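PDB 7BTU: putative tRNA (Adenine(37)-N6)-methyltransferase, which probably methylates N6-threonylcarbamoyladenosine at position 37 of tRNA, with S-adenosyl-L-methionine as the methyl donor. Local coordinates for residues B[207-219]-B[222-235]. Sequence-based numbering, arbitrary orientation.
Sequences RRYGVRLWDLDVH and YPRPDLIRVLDVAG
His219 meets the carboxylate of Asp232 at its ring edge and carries the Arg208 guanidinium on one face, with Arg208 CZ over the ring centre. At the edge, His219 ND1 donates to the syn side of Asp232 OD1 at 2.8 Å, nearly in the ring plane although ring and carboxylate planes stand 63° apart. The same carboxylate forms a long salt bridge, Arg208 NH2 to Asp232 OD2 at 3.7 Å. Further along, the edge of Tyr222 points at the face of Tyr209 in an offset T-shaped pair, planes at 87°.

Beneath, the strands run antiparallel: Asp217 and Ala234 exchange two backbone bonds, whereas His219 O takes Leu231 N at 2.7 Å and, weakly, Asp232 N, the mark of a classic beta bulge. On the other face from His219, Val233 CG1, anti to its own backbone N (chi1 -178°), reaches Leu216 CD1 at 3.7 Å and lies beside Val218 CG2. This apolar face packs on Ile188 of helix 184-193, while helix 167-180 supplies Gln172 to Val233 N; strand 209-213 flanks the hairpin on one side and strand 162-165 on the other, completing the four-stranded mixed sheet.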
ATOM      1  N   ARG B 207      33.882  18.886  -4.867  1.00 24.96           N
ATOM      2  CA  ARG B 207      32.709  19.689  -4.534  1.00 22.79           C
ATOM      3  C   ARG B 207      32.147  19.299  -3.177  1.00 20.64           C
ATOM      4  O   ARG B 207      32.004  18.114  -2.865  1.00 20.09           O
ATOM      5  CB  ARG B 207      31.626  19.539  -5.610  1.00 28.65           C
ATOM      6  CG  ARG B 207      30.422  20.372  -5.292  1.00 30.65           C
ATOM      7  CD  ARG B 207      29.424  20.425  -6.414  1.00 43.70           C
ATOM      8  NE  ARG B 207      28.220  21.145  -5.992  1.00 50.23           N
ATOM      9  CZ  ARG B 207      27.373  21.732  -6.832  1.00 56.91           C
ATOM     10  NH1 ARG B 207      27.606  21.696  -8.143  1.00 58.66           N
ATOM     11  NH2 ARG B 207      26.304  22.366  -6.357  1.00 58.02           N
ATOM     12  N   ARG B 208      31.834  20.288  -2.359  1.00 20.82           N
ATOM     13  CA  ARG B 208      31.181  20.029  -1.072  1.00 19.44           C
ATOM     14  C   ARG B 208      29.652  19.985  -1.257  1.00 22.05           C
ATOM     15  O   ARG B 208      29.046  20.918  -1.799  1.00 21.25           O
ATOM     16  CB  ARG B 208      31.557  21.118  -0.085  1.00 26.97           C
ATOM     17  CG  ARG B 208      30.992  20.982   1.282  1.00 32.65           C
ATOM     18  CD  ARG B 208      30.504  22.358   1.715  1.00 40.14           C
ATOM     19  NE  ARG B 208      30.768  22.658   3.108  1.00 41.57           N
ATOM     20  CZ  ARG B 208      30.219  23.678   3.752  1.00 44.07           C
ATOM     21  NH1 ARG B 208      29.382  24.488   3.115  1.00 43.42           N
ATOM     22  NH2 ARG B 208      30.501  23.877   5.034  1.00 46.94           N
ATOM     23  N   TYR B 209      29.048  18.937  -0.750  1.00 19.29           N
ATOM     24  CA  TYR B 209      27.614  18.711  -0.869  1.00 20.12           C
ATOM     25  C   TYR B 209      27.033  18.821   0.525  1.00 17.51           C
ATOM     26  O   TYR B 209      27.756  18.693   1.508  1.00 16.58           O
ATOM     27  CB  TYR B 209      27.341  17.306  -1.433  1.00 18.23           C
ATOM     28  CG  TYR B 209      27.778  17.152  -2.852  1.00 19.52           C
ATOM     29  CD1 TYR B 209      26.954  17.532  -3.904  1.00 26.67           C
ATOM     30  CD2 TYR B 209      29.035  16.667  -3.154  1.00 19.45           C
ATOM     31  CE1 TYR B 209      27.372  17.417  -5.238  1.00 28.69           C
ATOM     32  CE2 TYR B 209      29.447  16.551  -4.474  1.00 22.94           C
ATOM     33  CZ  TYR B 209      28.633  16.923  -5.498  1.00 25.96           C
ATOM     34  OH  TYR B 209      29.099  16.790  -6.775  1.00 27.47           O
ATOM     35  N   GLY B 210      25.716  19.063   0.627  1.00 19.46           N
ATOM     36  CA  GLY B 210      25.105  19.146   1.941  1.00 17.32           C
ATOM     37  C   GLY B 210      23.710  18.558   1.922  1.00 17.56           C
ATOM     38  O   GLY B 210      23.023  18.541   0.899  1.00 18.86           O
ATOM     39  N   VAL B 211      23.274  18.161   3.114  1.00 20.32           N
ATOM     40  CA  VAL B 211      21.929  17.662   3.297  1.00 19.02           C
ATOM     41  C   VAL B 211      21.528  18.020   4.729  1.00 20.42           C
ATOM     42  O   VAL B 211      22.366  18.096   5.647  1.00 17.91           O
ATOM     43  CB  VAL B 211      21.847  16.124   3.079  1.00 23.28           C
ATOM     44  CG1 VAL B 211      22.686  15.402   4.084  1.00 27.34           C
ATOM     45  CG2 VAL B 211      20.393  15.687   3.215  1.00 29.34           C
ATOM     46  N   ARG B 212      20.249  18.254   4.905  1.00 21.05           N
ATOM     47  CA  ARG B 212      19.695  18.567   6.215  1.00 18.54           C
ATOM     48  C   ARG B 212      19.152  17.292   6.830  1.00 21.38           C
ATOM     49  O   ARG B 212      18.414  16.566   6.159  1.00 24.34           O
ATOM     50  CB  ARG B 212      18.587  19.607   6.033  1.00 22.35           C
ATOM     51  CG  ARG B 212      19.101  20.982   5.724  1.00 26.96           C
ATOM     52  CD  ARG B 212      18.031  21.989   5.921  1.00 36.64           C
ATOM     53  NE  ARG B 212      17.061  21.924   4.857  1.00 43.02           N
ATOM     54  CZ  ARG B 212      15.768  22.198   4.987  1.00 42.87           C
ATOM     55  NH1 ARG B 212      15.261  22.556   6.167  1.00 39.97           N
ATOM     56  NH2 ARG B 212      14.987  22.114   3.912  1.00 43.93           N
ATOM     57  N   LEU B 213      19.427  17.078   8.122  1.00 18.06           N
ATOM     58  CA  LEU B 213      18.812  15.976   8.879  1.00 16.85           C
ATOM     59  C   LEU B 213      18.493  16.481  10.283  1.00 22.03           C
ATOM     60  O   LEU B 213      19.349  17.111  10.895  1.00 19.51           O
ATOM     61  CB  LEU B 213      19.787  14.787   8.966  1.00 18.79           C
ATOM     62  CG  LEU B 213      20.141  14.085   7.635  1.00 19.37           C
ATOM     63  CD1 LEU B 213      21.384  13.231   7.847  1.00 23.83           C
ATOM     64  CD2 LEU B 213      18.933  13.222   7.150  1.00 16.82           C
ATOM     65  N   TRP B 214      17.257  16.245  10.783  1.00 17.66           N
ATOM     66  CA  TRP B 214      16.812  16.868  12.025  1.00 21.89           C
ATOM     67  C   TRP B 214      17.083  18.370  11.901  1.00 22.71           C
ATOM     68  O   TRP B 214      16.681  18.969  10.899  1.00 23.27           O
ATOM     69  CB  TRP B 214      17.470  16.178  13.217  1.00 17.09           C
ATOM     70  CG  TRP B 214      16.974  14.714  13.416  1.00 17.57           C
ATOM     71  CD1 TRP B 214      17.719  13.600  13.340  1.00 19.64           C
ATOM     72  CD2 TRP B 214      15.638  14.294  13.761  1.00 18.56           C
ATOM     73  NE1 TRP B 214      16.930  12.479  13.595  1.00 20.70           N
ATOM     74  CE2 TRP B 214      15.650  12.890  13.850  1.00 19.50           C
ATOM     75  CE3 TRP B 214      14.426  14.968  13.953  1.00 26.67           C
ATOM     76  CZ2 TRP B 214      14.496  12.131  14.159  1.00 25.14           C
ATOM     77  CZ3 TRP B 214      13.254  14.206  14.260  1.00 29.01           C
ATOM     78  CH2 TRP B 214      13.304  12.805  14.352  1.00 25.87           C
ATOM     79  N   ASP B 215      17.766  19.007  12.862  1.00 20.94           N
ATOM     80  CA  ASP B 215      18.080  20.432  12.781  1.00 22.13           C
ATOM     81  C   ASP B 215      19.540  20.651  12.385  1.00 21.75           C
ATOM     82  O   ASP B 215      20.140  21.674  12.738  1.00 20.02           O
ATOM     83  CB  ASP B 215      17.744  21.159  14.096  1.00 26.04           C
ATOM     84  CG  ASP B 215      18.491  20.569  15.313  1.00 26.35           C
ATOM     85  OD1 ASP B 215      19.341  19.669  15.120  1.00 24.26           O
ATOM     86  OD2 ASP B 215      18.224  20.987  16.457  1.00 26.70           O
ATOM     87  N   LEU B 216      20.120  19.687  11.677  1.00 18.20           N
ATOM     88  CA  LEU B 216      21.547  19.705  11.340  1.00 17.67           C
ATOM     89  C   LEU B 216      21.769  19.973   9.850  1.00 20.73           C
ATOM     90  O   LEU B 216      20.935  19.617   9.016  1.00 18.49           O
ATOM     91  CB  LEU B 216      22.212  18.367  11.680  1.00 17.35           C
ATOM     92  CG  LEU B 216      21.835  17.674  13.000  1.00 18.60           C
ATOM     93  CD1 LEU B 216      22.549  16.337  13.059  1.00 15.47           C
ATOM     94  CD2 LEU B 216      22.322  18.554  14.113  1.00 17.30           C
ATOM     95  N   ASP B 217      22.953  20.534   9.522  1.00 16.71           N
ATOM     96  CA  ASP B 217      23.484  20.569   8.156  1.00 16.63           C
ATOM     97  C   ASP B 217      24.701  19.645   8.132  1.00 18.46           C
ATOM     98  O   ASP B 217      25.586  19.768   8.971  1.00 20.57           O
ATOM     99  CB  ASP B 217      23.892  21.985   7.741  1.00 18.17           C
ATOM    100  CG  ASP B 217      22.706  22.946   7.751  1.00 32.51           C
ATOM    101  OD1 ASP B 217      21.690  22.654   7.078  1.00 29.66           O
ATOM    102  OD2 ASP B 217      22.796  23.984   8.427  1.00 35.56           O
ATOM    103  N   VAL B 218      24.696  18.675   7.236  1.00 14.93           N
ATOM    104  CA  VAL B 218      25.746  17.655   7.144  1.00 14.26           C
ATOM    105  C   VAL B 218      26.427  17.907   5.816  1.00 15.89           C
ATOM    106  O   VAL B 218      25.735  18.032   4.791  1.00 18.84           O
ATOM    107  CB  VAL B 218      25.142  16.239   7.203  1.00 17.51           C
ATOM    108  CG1 VAL B 218      26.237  15.129   7.010  1.00 13.62           C
ATOM    109  CG2 VAL B 218      24.419  16.043   8.578  1.00 19.42           C
ATOM    110  N   HIS B 219      27.757  18.009   5.821  1.00 15.83           N
ATOM    111  CA  HIS B 219      28.480  18.260   4.581  1.00 17.15           C
ATOM    112  C   HIS B 219      29.383  17.083   4.294  1.00 17.61           C
ATOM    113  O   HIS B 219      29.937  16.476   5.226  1.00 14.66           O
ATOM    114  CB  HIS B 219      29.301  19.556   4.636  1.00 17.74           C
ATOM    115  CG  HIS B 219      28.441  20.753   4.838  1.00 24.68           C
ATOM    116  ND1 HIS B 219      28.347  21.405   6.049  1.00 26.55           N
ATOM    117  CD2 HIS B 219      27.562  21.363   4.010  1.00 26.99           C
ATOM    118  CE1 HIS B 219      27.471  22.389   5.946  1.00 28.70           C
ATOM    119  NE2 HIS B 219      26.995  22.391   4.714  1.00 29.48           N
ATOM    120  N   TYR B 222      33.115  13.446  -2.271  1.00 17.94           N
ATOM    121  CA  TYR B 222      33.471  12.145  -2.841  1.00 18.84           C
ATOM    122  C   TYR B 222      34.975  12.075  -3.016  1.00 19.41           C
ATOM    123  O   TYR B 222      35.473  12.538  -4.035  1.00 20.21           O
ATOM    124  CB  TYR B 222      32.819  11.960  -4.205  1.00 24.54           C
ATOM    125  CG  TYR B 222      31.358  11.716  -4.096  1.00 26.72           C
ATOM    126  CD1 TYR B 222      30.471  12.777  -3.996  1.00 33.82           C
ATOM    127  CD2 TYR B 222      30.860  10.428  -4.061  1.00 26.31           C
ATOM    128  CE1 TYR B 222      29.090  12.540  -3.894  1.00 36.27           C
ATOM    129  CE2 TYR B 222      29.488  10.189  -3.982  1.00 31.48           C
ATOM    130  CZ  TYR B 222      28.621  11.248  -3.869  1.00 38.29           C
ATOM    131  OH  TYR B 222      27.254  10.994  -3.774  1.00 48.98           O
ATOM    132  N   PRO B 223      35.733  11.475  -2.102  1.00 19.39           N
ATOM    133  CA  PRO B 223      37.206  11.346  -2.361  1.00 21.01           C
ATOM    134  C   PRO B 223      37.520  10.487  -3.571  1.00 21.82           C
ATOM    135  O   PRO B 223      38.585  10.649  -4.192  1.00 22.78           O
ATOM    136  CB  PRO B 223      37.775  10.699  -1.077  1.00 21.86           C
ATOM    137  CG  PRO B 223      36.684  10.779  -0.060  1.00 20.33           C
ATOM    138  CD  PRO B 223      35.335  10.956  -0.783  1.00 19.75           C
ATOM    139  N   ARG B 224      36.639   9.540  -3.887  1.00 22.32           N
ATOM    140  CA  ARG B 224      36.716   8.652  -5.036  1.00 28.86           C
ATOM    141  C   ARG B 224      35.279   8.432  -5.485  1.00 27.08           C
ATOM    142  O   ARG B 224      34.354   8.641  -4.696  1.00 23.15           O
ATOM    143  CB  ARG B 224      37.353   7.298  -4.694  1.00 33.73           C
ATOM    144  CG  ARG B 224      38.636   7.356  -3.920  1.00 40.25           C
ATOM    145  CD  ARG B 224      39.284   5.970  -3.875  1.00 48.23           C
ATOM    146  NE  ARG B 224      38.313   4.963  -3.450  1.00 54.11           N
ATOM    147  CZ  ARG B 224      38.320   4.395  -2.249  1.00 60.23           C
ATOM    148  NH1 ARG B 224      39.253   4.750  -1.370  1.00 62.44           N
ATOM    149  NH2 ARG B 224      37.406   3.479  -1.927  1.00 61.52           N
ATOM    150  N   PRO B 225      35.057   7.992  -6.728  1.00 30.66           N
ATOM    151  CA  PRO B 225      33.667   7.745  -7.153  1.00 34.33           C
ATOM    152  C   PRO B 225      32.906   6.778  -6.257  1.00 34.58           C
ATOM    153  O   PRO B 225      31.674   6.881  -6.178  1.00 36.84           O
ATOM    154  CB  PRO B 225      33.835   7.185  -8.571  1.00 37.26           C
ATOM    155  CG  PRO B 225      35.077   7.829  -9.039  1.00 38.79           C
ATOM    156  CD  PRO B 225      35.995   7.881  -7.858  1.00 32.06           C
ATOM    157  N   ASP B 226      33.589   5.893  -5.527  1.00 32.50           N
ATOM    158  CA  ASP B 226      32.909   4.892  -4.708  1.00 35.35           C
ATOM    159  C   ASP B 226      33.095   5.131  -3.207  1.00 32.22           C
ATOM    160  O   ASP B 226      32.984   4.200  -2.403  1.00 28.88           O
ATOM    161  CB  ASP B 226      33.383   3.493  -5.105  1.00 43.29           C
ATOM    162  CG  ASP B 226      34.893   3.336  -5.008  1.00 45.54           C
ATOM    163  OD1 ASP B 226      35.596   4.337  -4.735  1.00 39.88           O
ATOM    164  OD2 ASP B 226      35.379   2.201  -5.220  1.00 52.68           O
ATOM    165  N   LEU B 227      33.360   6.363  -2.802  1.00 28.90           N
ATOM    166  CA  LEU B 227      33.573   6.623  -1.391  1.00 23.26           C
ATOM    167  C   LEU B 227      33.067   8.016  -1.078  1.00 22.53           C
ATOM    168  O   LEU B 227      33.354   8.969  -1.811  1.00 24.42           O
ATOM    169  CB  LEU B 227      35.067   6.480  -1.018  1.00 25.47           C
ATOM    170  CG  LEU B 227      35.510   6.812   0.417  1.00 22.69           C
ATOM    171  CD1 LEU B 227      34.893   5.845   1.425  1.00 23.58           C
ATOM    172  CD2 LEU B 227      37.107   6.767   0.548  1.00 23.76           C
ATOM    173  N   ILE B 228      32.295   8.102  -0.008  1.00 20.29           N
ATOM    174  CA  ILE B 228      31.842   9.358   0.551  1.00 18.30           C
ATOM    175  C   ILE B 228      32.589   9.616   1.842  1.00 17.80           C
ATOM    176  O   ILE B 228      32.799   8.698   2.650  1.00 20.23           O
ATOM    177  CB  ILE B 228      30.322   9.308   0.777  1.00 21.28           C
ATOM    178  CG1 ILE B 228      29.607   9.413  -0.594  1.00 27.57           C
ATOM    179  CG2 ILE B 228      29.928  10.405   1.726  1.00 20.96           C
ATOM    180  CD1 ILE B 228      28.041   9.334  -0.534  1.00 27.45           C
ATOM    181  N   ARG B 229      32.957  10.867   2.065  1.00 16.89           N
ATOM    182  CA  ARG B 229      33.605  11.274   3.301  1.00 16.77           C
ATOM    183  C   ARG B 229      32.778  12.359   3.959  1.00 15.77           C
ATOM    184  O   ARG B 229      32.447  13.352   3.315  1.00 16.77           O
ATOM    185  CB  ARG B 229      35.058  11.749   3.015  1.00 17.39           C
ATOM    186  CG  ARG B 229      35.671  12.588   4.153  1.00 26.41           C
ATOM    187  CD  ARG B 229      36.994  13.371   3.638  1.00 34.00           C
ATOM    188  NE  ARG B 229      37.684  14.119   4.702  1.00 19.24           N
ATOM    189  CZ  ARG B 229      38.311  13.485   5.677  1.00 20.43           C
ATOM    190  NH1 ARG B 229      38.302  12.171   5.654  1.00 26.21           N
ATOM    191  NH2 ARG B 229      38.958  14.127   6.658  1.00 21.69           N
ATOM    192  N   VAL B 230      32.378  12.144   5.232  1.00 15.73           N
ATOM    193  CA  VAL B 230      31.620  13.168   5.948  1.00 15.06           C
ATOM    194  C   VAL B 230      32.602  14.213   6.434  1.00 15.50           C
ATOM    195  O   VAL B 230      33.579  13.887   7.136  1.00 17.68           O
ATOM    196  CB  VAL B 230      30.830  12.576   7.164  1.00 18.03           C
ATOM    197  CG1 VAL B 230      29.853  13.628   7.721  1.00 14.55           C
ATOM    198  CG2 VAL B 230      30.071  11.297   6.783  1.00 15.44           C
ATOM    199  N   LEU B 231      32.327  15.480   6.121  1.00 15.78           N
ATOM    200  CA  LEU B 231      33.271  16.533   6.470  1.00 16.81           C
ATOM    201  C   LEU B 231      32.916  17.181   7.811  1.00 16.67           C
ATOM    202  O   LEU B 231      33.793  17.459   8.621  1.00 17.92           O
ATOM    203  CB  LEU B 231      33.268  17.597   5.366  1.00 19.10           C
ATOM    204  CG  LEU B 231      33.757  17.124   4.004  1.00 16.37           C
ATOM    205  CD1 LEU B 231      33.333  18.119   2.901  1.00 21.05           C
ATOM    206  CD2 LEU B 231      35.298  17.085   4.075  1.00 17.44           C
ATOM    207  N   ASP B 232      31.641  17.487   8.031  1.00 16.03           N
ATOM    208  CA  ASP B 232      31.258  18.216   9.247  1.00 22.00           C
ATOM    209  C   ASP B 232      29.760  18.038   9.456  1.00 22.09           C
ATOM    210  O   ASP B 232      29.034  17.651   8.535  1.00 23.12           O
ATOM    211  CB  ASP B 232      31.625  19.694   9.197  1.00 26.76           C
ATOM    212  CG  ASP B 232      30.735  20.480   8.246  1.00 34.64           C
ATOM    213  OD1 ASP B 232      29.526  20.534   8.450  1.00 44.01           O
ATOM    214  OD2 ASP B 232      31.242  21.042   7.277  1.00 42.98           O
ATOM    215  N   VAL B 233      29.320  18.304  10.683  1.00 16.41           N
ATOM    216  CA  VAL B 233      27.911  18.186  11.102  1.00 16.52           C
ATOM    217  C   VAL B 233      27.686  19.419  11.956  1.00 20.43           C
ATOM    218  O   VAL B 233      28.373  19.599  12.966  1.00 22.92           O
ATOM    219  CB  VAL B 233      27.630  16.923  11.920  1.00 18.80           C
ATOM    220  CG1 VAL B 233      26.084  16.873  12.265  1.00 17.91           C
ATOM    221  CG2 VAL B 233      27.979  15.691  11.106  1.00 22.17           C
ATOM    222  N   ALA B 234      26.844  20.324  11.500  1.00 22.64           N
ATOM    223  CA  ALA B 234      26.646  21.581  12.224  1.00 29.37           C
ATOM    224  C   ALA B 234      25.172  21.775  12.534  1.00 28.17           C
ATOM    225  O   ALA B 234      24.321  21.318  11.778  1.00 23.94           O
ATOM    226  CB  ALA B 234      27.138  22.758  11.402  1.00 29.08           C
ATOM    227  N   GLY B 235      24.857  22.457  13.639  1.00 33.50           N
ATOM    228  CA  GLY B 235      23.462  22.811  13.889  1.00 41.27           C
ATOM    229  C   GLY B 235      23.046  23.270  15.279  1.00 51.30           C
ATOM    230  O   GLY B 235      21.834  23.334  15.601  1.00 56.57           O
TER
HETATM  231  O   HOH W   1      32.875  15.733  -3.936  1.00 21.25           O
HETATM  232  O   HOH W   2      32.820  21.587   5.506  1.00 37.84           O